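Local coordinates for putative isocitrate dehydrogenase, NAD-dependent (Methylococcus capsulatus, PDB 6LKY), which catalyses the oxidative decarboxylation of isocitrate to 2-oxoglutarate, probably using NAD+ as the hydride acceptor and a divalent cation such as magnesium, at the interface of chains A and B. Coordinates in Å, arbitrary orientation; residue numbers count along the deposited sequence, not the author numbering. Chains: chain A/B, Putative isocitrate dehydrogenase, NAD-dependent.

Contact 1 and contact 3 are neighbours, their C-alpha centres about 10 Å apart, and they share A:Ile232. Both use helices 206-215 and 227-240 (227-241 in chain B), so the helices that pack in the apolar patch of contact 1 also carry acidic residues to the catalytic cleft. Contact 2 lies farther off, about 26 Å from contact 1 and 22 Å from contact 3, where the arm strand 135-146 of one chain meets the start of helix 147-163 of the other. Two-fold symmetry gives every contact a twin. Helices and arm together should hold the subunits in register, which matters because each active site draws residues from both.

Contact 1: the interface of chains A and B. Residues chain A 206-207, 210, 229, 232, 236; chain B 210, 232, 235-236.
B:Ile232 pushes its whole side chain between A:Val206 and A:Ser210, a greasy wedge in a helix-to-helix dimer contact. From its CB, the branch CG2 lies anti to the backbone N and ends 3.6 Å from OG of A:Ser210. The other branch, CG1, is anti to the carbonyl carbon (chi1 -68°) and passes CG1 of A:Val206 at 4.0 Å, the two side chains crossing at about a right angle. At the tip, CD1 faces both A:Val206 methyls and meets CD1 of A:Ile232, tip to tip, at 4.2 Å. Valine suits this place because its two methyls are both used: CG2 meets the isoleucine tip as well and also rests 4.0 Å above the ring plane of A:Phe229, toward the rim. Serine is small enough for the close helix approach, and its OG is satisfied within its own helix by a 2.9 Å hydrogen bond to the carbonyl O of A:Val206. At the border, the carboxylates of A:Asp207 and B:Asp235 lie almost parallel, planes 3° apart, with CG of B:Asp235 3.5 Å from CB of A:Asp207. Toward the other end of the patch, the CD1 methyls of A:Leu236 and B:Leu236 are 4.4 Å apart, lying alongside rather than end on.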
loop_
_atom_site.group_PDB
_atom_site.type_symbol
_atom_site.label_atom_id
_atom_site.label_comp_id
_atom_site.label_asym_id
_atom_site.label_seq_id
_atom_site.Cartn_x
_atom_site.Cartn_y
_atom_site.Cartn_z
ATOM N N VAL A 206 -8.113 2.771 1.374
ATOM C CA VAL A 206 -6.950 1.901 1.172
ATOM C C VAL A 206 -5.867 2.112 2.239
ATOM O O VAL A 206 -5.213 1.149 2.650
ATOM C CB VAL A 206 -6.403 2.071 -0.264
ATOM C CG1 VAL A 206 -5.854 3.495 -0.488
ATOM C CG2 VAL A 206 -5.351 1.015 -0.575
ATOM N N ASP A 207 -5.663 3.349 2.726
ATOM C CA ASP A 207 -4.579 3.562 3.703
ATOM C C ASP A 207 -4.932 2.987 5.082
ATOM O O ASP A 207 -4.116 2.283 5.711
ATOM C CB ASP A 207 -4.208 5.052 3.810
ATOM C CG ASP A 207 -5.422 5.964 4.033
ATOM O OD1 ASP A 207 -6.561 5.455 4.036
ATOM O OD2 ASP A 207 -5.234 7.200 4.193
ATOM N N SER A 210 -4.617 -0.711 4.841
ATOM C CA SER A 210 -3.249 -1.208 4.974
ATOM C C SER A 210 -2.841 -1.299 6.441
ATOM O O SER A 210 -2.240 -2.300 6.875
ATOM C CB SER A 210 -2.284 -0.302 4.204
ATOM O OG SER A 210 -2.677 -0.172 2.845
ATOM N N PHE A 229 -4.331 -0.949 -6.344
ATOM C CA PHE A 229 -4.547 -1.256 -4.931
ATOM C C PHE A 229 -4.457 -2.758 -4.686
ATOM O O PHE A 229 -3.901 -3.196 -3.674
ATOM C CB PHE A 229 -5.907 -0.734 -4.458
ATOM C CG PHE A 229 -6.038 0.756 -4.474
ATOM C CD1 PHE A 229 -4.917 1.577 -4.606
ATOM C CD2 PHE A 229 -7.301 1.351 -4.370
ATOM C CE1 PHE A 229 -5.051 2.976 -4.633
ATOM C CE2 PHE A 229 -7.445 2.744 -4.397
ATOM C CZ PHE A 229 -6.314 3.558 -4.528
ATOM N N ILE A 232 -0.772 -3.735 -4.533
ATOM C CA ILE A 232 -0.087 -3.327 -3.309
ATOM C C ILE A 232 -0.554 -4.172 -2.125
ATOM O O ILE A 232 0.256 -4.666 -1.325
ATOM C CB ILE A 232 -0.312 -1.824 -3.055
ATOM C CG1 ILE A 232 0.396 -0.976 -4.111
ATOM C CG2 ILE A 232 0.150 -1.426 -1.650
ATOM C CD1 ILE A 232 0.008 0.505 -4.050
ATOM N N LEU A 236 1.441 -6.789 0.362
ATOM C CA LEU A 236 1.394 -6.659 1.813
ATOM C C LEU A 236 1.017 -8.000 2.461
ATOM O O LEU A 236 1.665 -8.458 3.414
ATOM C CB LEU A 236 0.405 -5.540 2.176
ATOM C CG LEU A 236 0.364 -4.851 3.548
ATOM C CD1 LEU A 236 -0.633 -3.684 3.544
ATOM C CD2 LEU A 236 0.006 -5.822 4.668
ATOM N N SER B 210 6.102 -2.551 -0.065
ATOM C CA SER B 210 5.136 -2.827 0.996
ATOM C C SER B 210 5.405 -4.185 1.634
ATOM O O SER B 210 5.344 -4.331 2.867
ATOM C CB SER B 210 3.708 -2.764 0.443
ATOM O OG SER B 210 3.445 -1.505 -0.161
ATOM N N ILE B 232 -0.298 5.658 1.666
ATOM C CA ILE B 232 -0.444 4.234 1.985
ATOM C C ILE B 232 0.723 3.740 2.832
ATOM O O ILE B 232 0.534 3.063 3.854
ATOM C CB ILE B 232 -0.568 3.396 0.698
ATOM C CG1 ILE B 232 -1.891 3.691 -0.018
ATOM C CG2 ILE B 232 -0.441 1.919 1.034
ATOM C CD1 ILE B 232 -1.948 3.159 -1.462
ATOM N N ASP B 235 0.649 4.935 6.400
ATOM C CA ASP B 235 -0.324 4.242 7.252
ATOM C C ASP B 235 0.131 2.821 7.589
ATOM O O ASP B 235 -0.096 2.340 8.708
ATOM C CB ASP B 235 -1.701 4.213 6.597
ATOM C CG ASP B 235 -2.518 5.469 6.903
ATOM O OD1 ASP B 235 -1.904 6.553 7.082
ATOM O OD2 ASP B 235 -3.768 5.365 6.983
ATOM N N LEU B 236 0.781 2.146 6.637
ATOM C CA LEU B 236 1.401 0.852 6.906
ATOM C C LEU B 236 2.415 0.950 8.039
ATOM O O LEU B 236 2.403 0.139 8.979
ATOM C CB LEU B 236 2.066 0.338 5.632
ATOM C CG LEU B 236 2.457 -1.123 5.401
ATOM C CD1 LEU B 236 2.991 -1.256 3.981
ATOM C CD2 LEU B 236 3.505 -1.606 6.364
#

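Contact 2: the interface of chains A and B. Residues chain A 136-138; chain B 146-147, 184.
Two torsions carry B:Arg147 to A:Lys136: CG is anti to the backbone N (chi1 174°), and a bend at chi3 (-62°) turns the guanidinium toward the arm strand of chain A. NE then donates to the carbonyl O of A:Lys136 at 2.8 Å, approaching nearly along the C=O axis. NH2 adds at most a weak bond to the same oxygen, which lies at the guanidinium edge and close to its plane, so NE carries the contact. Arginine suits the place because its long arm can reach a backbone carbonyl. One residue further along, A:Ile137 departs from the extended form (psi -22°). Its carbonyl O receives the backbone N of B:Arg147 at 2.9 Å, straight at the N-H, though the nitrogen, in the first turn of helix 147-163, stands above the carbonyl plane. The extended A:Lys136 chain keeps its NZ 6.3 Å from NH2 of B:Arg147, which should ease the repulsion of like charges. An antiparallel beta bridge pairs A:Ala138 with B:Thr146, joining arm strands in what resembles the clasp of this family. Alanine permits the close pairing, its CB 4.0 Å from CA of B:Thr146. CD2 of B:Leu184 packs 4.0 Å from C, the carbonyl carbon, of A:Ala138.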
loop_
_atom_site.group_PDB
_atom_site.type_symbol
_atom_site.label_atom_id
_atom_site.label_comp_id
_atom_site.label_asym_id
_atom_site.label_seq_id
_atom_site.Cartn_x
_atom_site.Cartn_y
_atom_site.Cartn_z
ATOM N N LYS A 136 11.187 17.754 -20.748
ATOM C CA LYS A 136 10.006 17.275 -20.041
ATOM C C LYS A 136 9.738 18.192 -18.861
ATOM O O LYS A 136 10.553 18.274 -17.936
ATOM C CB LYS A 136 10.190 15.839 -19.555
ATOM C CG LYS A 136 10.285 14.804 -20.652
ATOM C CD LYS A 136 10.865 13.527 -20.083
ATOM C CE LYS A 136 11.042 12.446 -21.134
ATOM N NZ LYS A 136 11.801 11.304 -20.527
ATOM N N ILE A 137 8.605 18.885 -18.884
ATOM C CA ILE A 137 8.275 19.738 -17.755
ATOM C C ILE A 137 7.272 19.068 -16.828
ATOM O O ILE A 137 7.171 19.474 -15.656
ATOM C CB ILE A 137 7.758 21.123 -18.209
ATOM C CG1 ILE A 137 6.449 20.994 -18.983
ATOM C CG2 ILE A 137 8.861 21.903 -19.001
ATOM C CD1 ILE A 137 5.747 22.347 -19.276
ATOM N N ALA A 138 6.512 18.081 -17.318
ATOM C CA ALA A 138 5.537 17.392 -16.476
ATOM C C ALA A 138 5.160 16.074 -17.141
ATOM O O ALA A 138 5.605 15.779 -18.246
ATOM C CB ALA A 138 4.294 18.262 -16.222
ATOM N N THR B 146 5.061 17.035 -11.907
ATOM C CA THR B 146 5.860 18.073 -12.552
ATOM C C THR B 146 7.336 17.873 -12.237
ATOM O O THR B 146 7.700 17.350 -11.176
ATOM C CB THR B 146 5.436 19.488 -12.108
ATOM O OG1 THR B 146 5.664 19.641 -10.700
ATOM C CG2 THR B 146 3.957 19.751 -12.424
ATOM N N ARG B 147 8.193 18.306 -13.163
ATOM C CA ARG B 147 9.626 18.298 -12.879
ATOM C C ARG B 147 9.923 19.068 -11.600
ATOM O O ARG B 147 10.690 18.612 -10.738
ATOM C CB ARG B 147 10.432 18.865 -14.065
ATOM C CG ARG B 147 11.949 19.020 -13.759
ATOM C CD ARG B 147 12.748 19.453 -15.005
ATOM N NE ARG B 147 12.658 18.437 -16.051
ATOM C CZ ARG B 147 13.369 17.311 -16.069
ATOM N NH1 ARG B 147 14.247 17.067 -15.106
ATOM N NH2 ARG B 147 13.203 16.424 -17.049
ATOM N N LEU B 184 9.297 9.704 -14.495
ATOM C CA LEU B 184 9.929 11.014 -14.405
ATOM C C LEU B 184 10.381 11.298 -12.978
ATOM O O LEU B 184 11.485 11.826 -12.756
ATOM C CB LEU B 184 8.967 12.091 -14.900
ATOM C CG LEU B 184 9.458 13.536 -14.856
ATOM C CD1 LEU B 184 10.733 13.681 -15.681
ATOM C CD2 LEU B 184 8.378 14.466 -15.377
#

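Contact 3: the interface of chains A and B. Residues chain A 123, 228, 231-232, 235; chain B 174, 177, 207-208.
A:Asp231 and A:Asp235, one turn apart on helix 227-240, face B:Asp207 near the start of helix 206-215, while A:Tyr123, B:Lys174 and B:Ile177 come in on loops. CG of A:Asp231 is anti to the backbone N (chi1 175°), which sends its carboxylate tip to tip against B:Lys174. NZ of B:Lys174 bonds OD2 of A:Asp231 at 2.8 Å, a salt bridge arriving from above the carboxylate plane, and another within chain B joins NZ to OD2 of B:Asp207 at 3.3 Å. An alanine in place of A:Asp231 would probably leave NZ of B:Lys174 without this partner across the interface, tied mainly by the intrachain bridge. OD1 of A:Asp231 lies 2.7 Å from OD2 of B:Asp207, a doubtful approach of two acceptors. The A:Asp235 carboxylate is nearly parallel to that of B:Asp207 (planes 15° apart), its CG 3.7 Å from CB of B:Asp207. Tyrosine offers a flat surface: CG2 of B:Ile177 sits 4.0 Å above the centre of the A:Tyr123 ring. The hydroxyl OH of A:Tyr123 lies beside CE of B:Lys174 at 3.4 Å, a contact and not a hydrogen bond. In this family such a tyrosine and lysine serve acid-base catalysis and the aspartates bind the divalent cation, not modelled here, so the site is most likely the catalytic centre shared by both subunits.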
loop_
_atom_site.group_PDB
_atom_site.type_symbol
_atom_site.label_atom_id
_atom_site.label_comp_id
_atom_site.label_asym_id
_atom_site.label_seq_id
_atom_site.Cartn_x
_atom_site.Cartn_y
_atom_site.Cartn_z
ATOM N N TYR A 123 -3.654 0.700 -14.841
ATOM C CA TYR A 123 -2.939 -0.170 -15.766
ATOM C C TYR A 123 -3.460 -0.041 -17.185
ATOM O O TYR A 123 -3.063 -0.815 -18.061
ATOM C CB TYR A 123 -3.037 -1.631 -15.307
ATOM C CG TYR A 123 -2.192 -1.939 -14.097
ATOM C CD1 TYR A 123 -2.349 -1.217 -12.922
ATOM C CD2 TYR A 123 -1.261 -2.973 -14.116
ATOM C CE1 TYR A 123 -1.585 -1.499 -11.800
ATOM C CE2 TYR A 123 -0.484 -3.264 -13.001
ATOM C CZ TYR A 123 -0.654 -2.518 -11.843
ATOM O OH TYR A 123 0.098 -2.777 -10.721
ATOM N N LEU A 228 -4.180 -1.261 -9.159
ATOM C CA LEU A 228 -2.985 -0.912 -8.389
ATOM C C LEU A 228 -3.156 -1.241 -6.906
ATOM O O LEU A 228 -2.211 -1.704 -6.246
ATOM C CB LEU A 228 -2.632 0.564 -8.586
ATOM C CG LEU A 228 -1.350 1.029 -7.875
ATOM C CD1 LEU A 228 -0.156 0.203 -8.317
ATOM C CD2 LEU A 228 -1.066 2.508 -8.109
ATOM N N ASP A 231 -2.633 -4.910 -6.398
ATOM C CA ASP A 231 -1.200 -5.211 -6.429
ATOM C C ASP A 231 -0.536 -4.930 -5.075
ATOM O O ASP A 231 0.141 -5.797 -4.490
ATOM C CB ASP A 231 -0.558 -4.380 -7.545
ATOM C CG ASP A 231 0.942 -4.522 -7.600
ATOM O OD1 ASP A 231 1.452 -5.663 -7.543
ATOM O OD2 ASP A 231 1.608 -3.478 -7.695
ATOM N N ILE A 232 -0.772 -3.735 -4.533
ATOM C CA ILE A 232 -0.087 -3.327 -3.309
ATOM C C ILE A 232 -0.554 -4.172 -2.125
ATOM O O ILE A 232 0.256 -4.666 -1.325
ATOM C CB ILE A 232 -0.312 -1.824 -3.055
ATOM C CG1 ILE A 232 0.396 -0.976 -4.111
ATOM C CG2 ILE A 232 0.150 -1.426 -1.650
ATOM C CD1 ILE A 232 0.008 0.505 -4.050
ATOM N N ASP A 235 0.663 -7.782 -2.140
ATOM C CA ASP A 235 2.061 -7.920 -1.714
ATOM C C ASP A 235 2.218 -7.709 -0.207
ATOM O O ASP A 235 3.055 -8.356 0.440
ATOM C CB ASP A 235 2.952 -6.947 -2.475
ATOM C CG ASP A 235 3.375 -7.494 -3.813
ATOM O OD1 ASP A 235 2.679 -8.412 -4.307
ATOM O OD2 ASP A 235 4.387 -7.004 -4.368
ATOM N N LYS B 174 6.332 3.373 -9.006
ATOM C CA LYS B 174 5.789 2.295 -9.830
ATOM C C LYS B 174 6.108 2.572 -11.300
ATOM O O LYS B 174 5.246 2.575 -12.182
ATOM C CB LYS B 174 4.290 2.141 -9.564
ATOM C CG LYS B 174 3.628 0.927 -10.218
ATOM C CD LYS B 174 3.905 -0.387 -9.460
ATOM C CE LYS B 174 3.248 -1.564 -10.194
ATOM N NZ LYS B 174 3.593 -2.913 -9.631
ATOM N N ILE B 177 5.133 0.400 -14.590
ATOM C CA ILE B 177 3.782 0.523 -15.147
ATOM C C ILE B 177 3.436 1.972 -15.483
ATOM O O ILE B 177 2.882 2.264 -16.541
ATOM C CB ILE B 177 2.757 -0.070 -14.159
ATOM C CG1 ILE B 177 3.082 -1.546 -13.874
ATOM C CG2 ILE B 177 1.351 0.148 -14.666
ATOM C CD1 ILE B 177 2.959 -2.452 -15.097
ATOM N N ASP B 207 5.007 -2.088 -4.623
ATOM C CA ASP B 207 4.430 -3.323 -4.087
ATOM C C ASP B 207 5.490 -4.159 -3.359
ATOM O O ASP B 207 5.266 -4.621 -2.223
ATOM C CB ASP B 207 3.714 -4.120 -5.189
ATOM C CG ASP B 207 4.608 -4.436 -6.401
ATOM O OD1 ASP B 207 5.769 -3.975 -6.443
ATOM O OD2 ASP B 207 4.139 -5.171 -7.311
ATOM N N ALA B 208 6.669 -4.327 -3.970
ATOM C CA ALA B 208 7.767 -4.993 -3.266
ATOM C C ALA B 208 8.119 -4.243 -1.990
ATOM O O ALA B 208 8.409 -4.854 -0.952
ATOM C CB ALA B 208 9.000 -5.109 -4.169
#